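Local coordinates for protein extracellular invertase (Aspergillus kawachii, PDB 5XH8) that probably hydrolyses sucrose as a family 32 beta-fructofuranosidase and transfers fructosyl groups efficiently, which would yield fructooligosaccharides such as 1-kestose, at residues A[155-160]-A[167-172]. Numbering follows the deposited sequence.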
loop_
_atom_site.group_PDB
_atom_site.type_symbol
_atom_site.label_atom_id
_atom_site.label_comp_id
_atom_site.label_asym_id
_atom_site.label_seq_id
_atom_site.Cartn_x
_atom_site.Cartn_y
_atom_site.Cartn_z
ATOM N N PRO A 155 3.235 -3.267 3.420
ATOM C CA PRO A 155 4.576 -2.792 3.114
ATOM C C PRO A 155 5.047 -1.697 4.097
ATOM O O PRO A 155 4.248 -0.870 4.571
ATOM C CB PRO A 155 4.447 -2.208 1.709
ATOM C CG PRO A 155 2.978 -1.950 1.513
ATOM C CD PRO A 155 2.270 -2.981 2.342
ATOM N N VAL A 156 6.338 -1.714 4.390
ATOM C CA VAL A 156 6.947 -0.690 5.249
ATOM C C VAL A 156 7.259 0.580 4.451
ATOM O O VAL A 156 7.374 1.674 5.032
ATOM C CB VAL A 156 8.178 -1.221 6.009
ATOM C CG1 VAL A 156 7.766 -2.354 6.934
ATOM C CG2 VAL A 156 9.277 -1.692 5.085
ATOM N N ILE A 157 7.369 0.443 3.133
ATOM C CA ILE A 157 7.461 1.600 2.236
ATOM C C ILE A 157 6.406 1.403 1.141
ATOM O O ILE A 157 6.697 0.728 0.137
ATOM C CB ILE A 157 8.880 1.803 1.649
ATOM C CG1 ILE A 157 9.917 1.949 2.760
ATOM C CG2 ILE A 157 8.898 3.009 0.721
ATOM C CD1 ILE A 157 11.356 1.982 2.283
ATOM N N PRO A 158 5.184 1.972 1.335
ATOM C CA PRO A 158 4.044 1.742 0.408
ATOM C C PRO A 158 4.086 2.433 -0.942
ATOM O O PRO A 158 3.240 2.180 -1.805
ATOM C CB PRO A 158 2.814 2.260 1.191
ATOM C CG PRO A 158 3.255 2.528 2.577
ATOM C CD PRO A 158 4.752 2.663 2.573
ATOM N N GLY A 159 5.030 3.315 -1.148
ATOM C CA GLY A 159 5.185 3.904 -2.456
ATOM C C GLY A 159 6.232 4.967 -2.357
ATOM O O GLY A 159 6.815 5.163 -1.274
ATOM N N PRO A 160 6.487 5.644 -3.484
ATOM C CA PRO A 160 7.503 6.675 -3.526
ATOM C C PRO A 160 7.032 7.955 -2.840
ATOM O O PRO A 160 5.875 8.045 -2.470
ATOM C CB PRO A 160 7.719 6.890 -5.020
ATOM C CG PRO A 160 6.459 6.489 -5.662
ATOM C CD PRO A 160 5.845 5.436 -4.794
ATOM N N THR A 167 9.621 6.226 -12.812
ATOM C CA THR A 167 9.820 5.259 -13.888
ATOM C C THR A 167 9.867 3.823 -13.359
ATOM O O THR A 167 9.534 2.875 -14.087
ATOM C CB THR A 167 11.141 5.495 -14.633
ATOM O OG1 THR A 167 12.209 5.697 -13.698
ATOM C CG2 THR A 167 11.026 6.709 -15.573
ATOM N N ALA A 168 10.316 3.709 -12.109
ATOM C CA ALA A 168 10.577 2.480 -11.395
ATOM C C ALA A 168 10.862 2.858 -9.958
ATOM O O ALA A 168 11.331 3.983 -9.679
ATOM C CB ALA A 168 11.802 1.765 -11.959
ATOM N N PHE A 169 10.617 1.905 -9.056
ATOM C CA PHE A 169 10.812 2.103 -7.629
ATOM C C PHE A 169 11.032 0.758 -6.920
ATOM O O PHE A 169 10.127 0.215 -6.284
ATOM C CB PHE A 169 9.608 2.854 -7.066
ATOM C CG PHE A 169 9.794 3.340 -5.663
ATOM C CD1 PHE A 169 10.656 4.382 -5.391
ATOM C CD2 PHE A 169 9.070 2.796 -4.634
ATOM C CE1 PHE A 169 10.835 4.831 -4.094
ATOM C CE2 PHE A 169 9.229 3.248 -3.334
ATOM C CZ PHE A 169 10.111 4.278 -3.066
ATOM N N ARG A 170 12.249 0.223 -7.028
ATOM C CA ARG A 170 12.490 -1.157 -6.615
ATOM C C ARG A 170 13.931 -1.433 -6.245
ATOM O O ARG A 170 14.786 -0.541 -6.340
ATOM C CB ARG A 170 12.029 -2.106 -7.727
ATOM C CG ARG A 170 12.628 -1.840 -9.093
ATOM C CD ARG A 170 12.325 -2.994 -10.066
ATOM N NE ARG A 170 12.837 -2.706 -11.407
ATOM C CZ ARG A 170 12.209 -2.007 -12.362
ATOM N NH1 ARG A 170 10.959 -1.550 -12.200
ATOM N NH2 ARG A 170 12.835 -1.786 -13.529
ATOM N N ASP A 171 14.170 -2.676 -5.826
ATOM C CA ASP A 171 15.503 -3.226 -5.558
ATOM C C ASP A 171 16.156 -2.549 -4.338
ATOM O O ASP A 171 17.292 -2.085 -4.410
ATOM C CB ASP A 171 16.438 -3.109 -6.770
ATOM C CG ASP A 171 15.833 -3.616 -8.063
ATOM O OD1 ASP A 171 14.945 -4.489 -8.026
ATOM O OD2 ASP A 171 16.283 -3.108 -9.133
ATOM N N PRO A 172 15.449 -2.516 -3.211
ATOM C CA PRO A 172 16.018 -1.847 -2.047
ATOM C C PRO A 172 17.331 -2.503 -1.626
ATOM O O PRO A 172 17.421 -3.759 -1.568
ATOM C CB PRO A 172 14.934 -2.017 -0.978
ATOM C CG PRO A 172 14.173 -3.241 -1.404
ATOM C CD PRO A 172 14.142 -3.140 -2.889
#
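Between two blades of the GH32 beta-propeller, the connecting loop 155-160 lies against Phe169 on the first strand of the next blade. Pro160 sits over one face of the Phe169 ring. Its CB is 3.9 Å from the ring centroid and only 12° off the ring normal, a CH-pi contact. Pro160 CA also approaches Phe169 CZ, at 3.6 Å. The carbonyl carbon of Gly159 comes obliquely to the ring, with C 3.6 Å from Phe169 CE2. Ile157 comes in at the ring edge, near its plane, with CG2 4.1 Å from Phe169 CE2, and both side chains touch Ile195 of strand 191-199. Phe169 CG is anti to the backbone N (chi1 -169°), which carries the ring out to the loop. No hydrogen bond joins the two segments. Instead, Phe169 N and O hydrogen-bond to the side chains of Glu134 and Gln136, and Ile157 forms a classic beta bulge with Val156 opposite Gln136. Arg131 of the second subunit hydrogen-bonds to Val156 O, and Pro158 packs on Pro158 of that subunit. Arg170, Asp171, whose OD1 hydrogen-bonds to a glycerol probably from the crystallisation liquor, and Pro172 form the RDP motif of the GH32 active site, here on the innermost strand of a propeller blade.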